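Local structure of aldehyde dehydrogenase (Trypanosoma brucei, 5MYP) at residues A394-S399 and D421-A426; V74-P79 and N128-L133. The protein probably oxidises aldehydes to the corresponding carboxylic acids with NAD+ as cofactor. All blocks are in the same frame, centred on the assembly; numbering follows the deposited sequence.

Contact 1: residues A394-S399 and D421-A426; sequences ALYVFS and DVVVHA
Tyr396 lays its ring against Val422 where a strand of the catalytic-domain sheet of the aldehyde dehydrogenase fold meets the loop that follows strand 417-419. Strand 395-398 lies in that sheet between the parallel strands 229-232 and 417-419, and the chain, on leaving the latter, swings across the side chains of Tyr396 and Phe398. Packing is tightest over the tyrosine. Val422 CG1 stands 3.8 Å from the centroid of the Tyr396 ring and 21° off the normal, a CH-pi contact displaced toward the rim. The valine carries this methyl anti to its own carbonyl carbon (chi1 -56°), and the two side chains cross at about a right angle. The same methyl also reaches the edge of the next ring along the strand, 4.0 Å from Phe398 CE1, so one branch serves two aromatics. The carbonyl of Asp421 is buried here, its O 3.3 Å from Tyr396 CD1, and it has no hydrogen-bonding partner in the model.

Toward the flanks the fit is looser. Ala394 CB approaches His425 CE1 only to 4.1 Å, and the partly exposed Val424 lies against Trp249 and against Arg473 of the second subunit. The carboxylate of Asp421 forms salt bridges with Arg473 and Arg462 of the second subunit; OD1 also accepts from Val422 N. The phenol oxygen of Tyr396 has its stronger partner in Ile260 O. Across the contact it receives a weak, bent hydrogen bond from Val423 N, 3.1 Å from Tyr396 OH, with an N-H...O angle of 142°.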
loop_
_atom_site.group_PDB
_atom_site.type_symbol
_atom_site.label_atom_id
_atom_site.label_comp_id
_atom_site.label_asym_id
_atom_site.label_seq_id
_atom_site.Cartn_x
_atom_site.Cartn_y
_atom_site.Cartn_z
ATOM N N ALA A 394 5.576 -15.520 8.906
ATOM C CA ALA A 394 5.101 -16.856 8.550
ATOM C C ALA A 394 4.469 -17.542 9.755
ATOM O O ALA A 394 4.782 -17.226 10.898
ATOM C CB ALA A 394 6.249 -17.690 8.002
ATOM N N LEU A 395 3.552 -18.460 9.478
ATOM C CA LEU A 395 2.974 -19.340 10.486
ATOM C C LEU A 395 2.930 -20.735 9.884
ATOM O O LEU A 395 2.487 -20.910 8.749
ATOM C CB LEU A 395 1.571 -18.868 10.876
ATOM C CG LEU A 395 0.804 -19.698 11.919
ATOM C CD1 LEU A 395 -0.070 -18.808 12.793
ATOM C CD2 LEU A 395 -0.041 -20.790 11.280
ATOM N N TYR A 396 3.380 -21.722 10.649
ATOM C CA TYR A 396 3.511 -23.088 10.162
ATOM C C TYR A 396 2.653 -24.027 11.001
ATOM O O TYR A 396 2.652 -23.931 12.226
ATOM C CB TYR A 396 4.980 -23.506 10.212
ATOM C CG TYR A 396 5.900 -22.581 9.443
ATOM C CD1 TYR A 396 5.674 -22.321 8.096
ATOM C CD2 TYR A 396 7.000 -21.972 10.055
ATOM C CE1 TYR A 396 6.504 -21.475 7.377
ATOM C CE2 TYR A 396 7.842 -21.131 9.342
ATOM C CZ TYR A 396 7.588 -20.886 8.001
ATOM O OH TYR A 396 8.420 -20.070 7.269
ATOM N N VAL A 397 1.918 -24.918 10.336
ATOM C CA VAL A 397 1.050 -25.889 11.008
ATOM C C VAL A 397 1.333 -27.280 10.452
ATOM O O VAL A 397 1.184 -27.506 9.254
ATOM C CB VAL A 397 -0.450 -25.568 10.803
ATOM C CG1 VAL A 397 -1.328 -26.553 11.579
ATOM C CG2 VAL A 397 -0.747 -24.131 11.215
ATOM N N PHE A 398 1.752 -28.197 11.320
ATOM C CA PHE A 398 1.917 -29.600 10.950
ATOM C C PHE A 398 0.723 -30.380 11.482
ATOM O O PHE A 398 0.519 -30.454 12.695
ATOM C CB PHE A 398 3.235 -30.161 11.486
ATOM C CG PHE A 398 4.442 -29.669 10.741
ATOM C CD1 PHE A 398 5.019 -28.447 11.062
ATOM C CD2 PHE A 398 5.003 -30.423 9.716
ATOM C CE1 PHE A 398 6.134 -27.984 10.374
ATOM C CE2 PHE A 398 6.115 -29.968 9.023
ATOM C CZ PHE A 398 6.684 -28.745 9.354
ATOM N N SER A 399 -0.076 -30.930 10.565
ATOM C CA SER A 399 -1.306 -31.643 10.909
ATOM C C SER A 399 -1.858 -32.409 9.701
ATOM O O SER A 399 -1.670 -31.994 8.552
ATOM C CB SER A 399 -2.366 -30.660 11.432
ATOM O OG SER A 399 -3.620 -31.291 11.638
ATOM N N ASP A 421 5.064 -27.814 6.191
ATOM C CA ASP A 421 6.430 -27.449 5.811
ATOM C C ASP A 421 6.769 -26.067 6.362
ATOM O O ASP A 421 5.914 -25.401 6.950
ATOM C CB ASP A 421 6.602 -27.479 4.277
ATOM C CG ASP A 421 7.964 -28.015 3.841
ATOM O OD1 ASP A 421 8.979 -27.747 4.523
ATOM O OD2 ASP A 421 8.027 -28.708 2.804
ATOM N N VAL A 422 8.022 -25.660 6.181
ATOM C CA VAL A 422 8.499 -24.333 6.581
ATOM C C VAL A 422 9.320 -23.715 5.445
ATOM O O VAL A 422 9.893 -24.443 4.634
ATOM C CB VAL A 422 9.338 -24.388 7.884
ATOM C CG1 VAL A 422 8.542 -25.033 9.015
ATOM C CG2 VAL A 422 10.657 -25.133 7.680
ATOM N N VAL A 423 9.321 -22.383 5.355
ATOM C CA VAL A 423 10.247 -21.599 4.504
ATOM C C VAL A 423 9.985 -21.672 2.983
ATOM O O VAL A 423 10.085 -20.653 2.299
ATOM C CB VAL A 423 11.738 -21.909 4.833
ATOM C CG1 VAL A 423 12.690 -21.089 3.970
ATOM C CG2 VAL A 423 12.015 -21.649 6.310
ATOM N N VAL A 424 9.628 -22.851 2.473
ATOM C CA VAL A 424 9.565 -23.111 1.015
ATOM C C VAL A 424 8.585 -22.237 0.216
ATOM O O VAL A 424 8.759 -22.061 -0.998
ATOM C CB VAL A 424 9.281 -24.604 0.695
ATOM C CG1 VAL A 424 10.436 -25.480 1.169
ATOM C CG2 VAL A 424 7.945 -25.078 1.273
ATOM N N HIS A 425 7.562 -21.707 0.887
ATOM C CA HIS A 425 6.608 -20.776 0.260
ATOM C C HIS A 425 7.247 -19.510 -0.319
ATOM O O HIS A 425 6.701 -18.931 -1.252
ATOM C CB HIS A 425 5.491 -20.384 1.244
ATOM C CG HIS A 425 5.944 -19.497 2.364
ATOM N ND1 HIS A 425 6.820 -19.918 3.341
ATOM C CD2 HIS A 425 5.629 -18.215 2.670
ATOM C CE1 HIS A 425 7.032 -18.931 4.194
ATOM N NE2 HIS A 425 6.326 -17.885 3.805
ATOM N N ALA A 426 8.385 -19.083 0.236
ATOM C CA ALA A 426 9.116 -17.910 -0.268
ATOM C C ALA A 426 9.563 -18.046 -1.732
ATOM O O ALA A 426 9.612 -17.051 -2.455
ATOM C CB ALA A 426 10.313 -17.611 0.619
#

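Contact 2: residues V74-P79 and N128-L133; sequences VMEILP and NYPLLL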
loop_
_atom_site.group_PDB
_atom_site.type_symbol
_atom_site.label_atom_id
_atom_site.label_comp_id
_atom_site.label_asym_id
_atom_site.label_seq_id
_atom_site.Cartn_x
_atom_site.Cartn_y
_atom_site.Cartn_z
ATOM N N VAL A 74 20.590 -22.872 -3.669
ATOM C CA VAL A 74 19.183 -23.184 -3.382
ATOM C C VAL A 74 18.407 -21.945 -2.910
ATOM O O VAL A 74 17.281 -21.718 -3.353
ATOM C CB VAL A 74 19.067 -24.333 -2.339
ATOM C CG1 VAL A 74 17.638 -24.504 -1.822
ATOM C CG2 VAL A 74 19.563 -25.643 -2.936
ATOM N N MET A 75 19.013 -21.152 -2.028
ATOM C CA MET A 75 18.313 -20.048 -1.357
ATOM C C MET A 75 18.355 -18.708 -2.100
ATOM O O MET A 75 17.449 -17.892 -1.922
ATOM C CB MET A 75 18.862 -19.856 0.065
ATOM C CG MET A 75 18.698 -21.063 0.986
ATOM S SD MET A 75 16.997 -21.607 1.234
ATOM C CE MET A 75 16.278 -20.172 2.023
ATOM N N GLU A 76 19.391 -18.474 -2.910
ATOM C CA GLU A 76 19.584 -17.171 -3.565
ATOM C C GLU A 76 19.698 -17.239 -5.089
ATOM O O GLU A 76 18.941 -16.563 -5.781
ATOM C CB GLU A 76 20.791 -16.444 -2.968
ATOM C CG GLU A 76 20.640 -16.151 -1.482
ATOM C CD GLU A 76 21.610 -15.098 -0.969
ATOM O OE1 GLU A 76 21.442 -13.903 -1.296
ATOM O OE2 GLU A 76 22.539 -15.484 -0.238
ATOM N N ILE A 77 20.611 -18.064 -5.607
ATOM C CA ILE A 77 20.926 -18.062 -7.042
ATOM C C ILE A 77 19.745 -18.560 -7.876
ATOM O O ILE A 77 19.316 -17.878 -8.805
ATOM C CB ILE A 77 22.186 -18.906 -7.375
ATOM C CG1 ILE A 77 23.425 -18.407 -6.604
ATOM C CG2 ILE A 77 22.458 -18.915 -8.882
ATOM C CD1 ILE A 77 23.849 -16.980 -6.905
ATOM N N LEU A 78 19.223 -19.736 -7.541
ATOM C CA LEU A 78 18.102 -20.321 -8.291
ATOM C C LEU A 78 16.802 -19.498 -8.217
ATOM O O LEU A 78 16.157 -19.308 -9.244
ATOM C CB LEU A 78 17.852 -21.788 -7.886
ATOM C CG LEU A 78 18.913 -22.814 -8.302
ATOM C CD1 LEU A 78 18.572 -24.178 -7.714
ATOM C CD2 LEU A 78 19.067 -22.900 -9.815
ATOM N N PRO A 79 16.414 -19.010 -7.017
ATOM C CA PRO A 79 15.258 -18.097 -6.948
ATOM C C PRO A 79 15.404 -16.815 -7.774
ATOM O O PRO A 79 14.431 -16.373 -8.378
ATOM C CB PRO A 79 15.164 -17.767 -5.455
ATOM C CG PRO A 79 15.684 -18.983 -4.790
ATOM C CD PRO A 79 16.802 -19.478 -5.674
ATOM N N ASN A 128 21.411 -10.947 5.591
ATOM C CA ASN A 128 21.265 -12.399 5.809
ATOM C C ASN A 128 21.197 -13.214 4.507
ATOM O O ASN A 128 21.754 -14.313 4.432
ATOM C CB ASN A 128 20.086 -12.711 6.754
ATOM C CG ASN A 128 18.730 -12.377 6.158
ATOM O OD1 ASN A 128 18.598 -11.442 5.375
ATOM N ND2 ASN A 128 17.713 -13.138 6.539
ATOM N N TYR A 129 20.518 -12.673 3.494
ATOM C CA TYR A 129 20.575 -13.193 2.123
ATOM C C TYR A 129 20.867 -11.985 1.236
ATOM O O TYR A 129 19.958 -11.407 0.642
ATOM C CB TYR A 129 19.277 -13.903 1.744
ATOM C CG TYR A 129 19.027 -15.120 2.602
ATOM C CD1 TYR A 129 19.548 -16.371 2.256
ATOM C CD2 TYR A 129 18.300 -15.016 3.780
ATOM C CE1 TYR A 129 19.331 -17.481 3.057
ATOM C CE2 TYR A 129 18.077 -16.120 4.589
ATOM C CZ TYR A 129 18.589 -17.350 4.230
ATOM O OH TYR A 129 18.363 -18.443 5.041
ATOM N N PRO A 130 22.150 -11.579 1.180
ATOM C CA PRO A 130 22.509 -10.255 0.680
ATOM C C PRO A 130 22.409 -10.058 -0.831
ATOM O O PRO A 130 22.399 -8.909 -1.272
ATOM C CB PRO A 130 23.953 -10.082 1.162
ATOM C CG PRO A 130 24.490 -11.470 1.226
ATOM C CD PRO A 130 23.339 -12.350 1.598
ATOM N N LEU A 131 22.348 -11.141 -1.609
ATOM C CA LEU A 131 22.138 -11.033 -3.053
ATOM C C LEU A 131 20.646 -11.085 -3.382
ATOM O O LEU A 131 20.136 -10.218 -4.090
ATOM C CB LEU A 131 22.893 -12.138 -3.799
ATOM C CG LEU A 131 22.988 -11.976 -5.321
ATOM C CD1 LEU A 131 23.754 -10.713 -5.688
ATOM C CD2 LEU A 131 23.620 -13.210 -5.955
ATOM N N LEU A 132 19.955 -12.097 -2.862
ATOM C CA LEU A 132 18.514 -12.265 -3.085
ATOM C C LEU A 132 17.714 -11.024 -2.700
ATOM O O LEU A 132 16.909 -10.530 -3.487
ATOM C CB LEU A 132 17.982 -13.460 -2.288
ATOM C CG LEU A 132 16.498 -13.809 -2.448
ATOM C CD1 LEU A 132 16.241 -14.373 -3.833
ATOM C CD2 LEU A 132 16.054 -14.782 -1.365
ATOM N N LEU A 133 17.952 -10.518 -1.494
ATOM C CA LEU A 133 17.103 -9.469 -0.928
ATOM C C LEU A 133 17.484 -8.046 -1.351
ATOM O O LEU A 133 16.864 -7.082 -0.893
ATOM C CB LEU A 133 17.038 -9.616 0.598
ATOM C CG LEU A 133 16.494 -10.974 1.064
ATOM C CD1 LEU A 133 16.489 -11.058 2.583
ATOM C CD2 LEU A 133 15.101 -11.256 0.515
#
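Met75 and Tyr129 meet at the apolar centre, with Met75 CB 3.8 Å from Tyr129 CE1. The methionine chain is bent at both chi2 and chi3, and its CE methyl ends near the phenol oxygen of the same tyrosine. Leu132 fills the neighbouring position: its CD2 lies 3.5 Å from Met75 O, while the other methyl, CD1, packs on Pro79 CB. Both methyls are carried on a CG that stands anti to the backbone N. Farther along, Ile77 CD1 touches Leu131 CD2 at 3.9 Å, and helix 54-65 adds Phe57 and Ile61 against Leu131.

These side chains join helix 69-95, which has a wide pi-type turn at 74-77, to the turn that leads from strand 110-124 into helix 132-143. In the aldehyde dehydrogenase fold this is a beta-alpha connection of the nucleotide-binding domain, and strand 147-151 beyond the helix pairs parallel with 110-124.

Outward from the leucines comes the carboxylate of Glu76, on a chain extended beyond CG. CG passes the edge of the Tyr129 ring, and the carboxylate plane stands 87° from that ring. OE1 accepts two backbone hydrogen bonds. Leu132 N, 2.8 Å from Glu76 OE1, points at its anti lone pair with an almost straight N-H...O angle of 175°; Leu131 N, 2.9 Å from Glu76 OE1, comes nearly along the C-O axis and is more bent, at 137°. Two amides at the entry to helix 132-143 are thereby satisfied by one oxygen, an environment that probably favours the carboxylate form. Glu76 OE2, 3.7 Å from Pro130 CD, makes a salt bridge with Arg67.

In the fold
The two contacts lie in different parts of one subunit, their centres 19 Å apart, yet they touch where Val423 CG1 of contact 1 packs on Met75 CE of contact 2 at 4.2 Å. Both approach the predicted active site. The side chain of Tyr129 in contact 2 is about 7 Å from that of Cys259, and that of Ala394 in contact 1 about 8 Å; the His425 and Leu132 side chains stand about 9 and 10 Å from that of Glu223. The tyrosines reach the two neighbours of Cys259 in one loop: Tyr129 OH is hydrogen-bonded to Thr258 OG1 and Tyr396 OH to Ile260 O. Both contacts also border the second subunit.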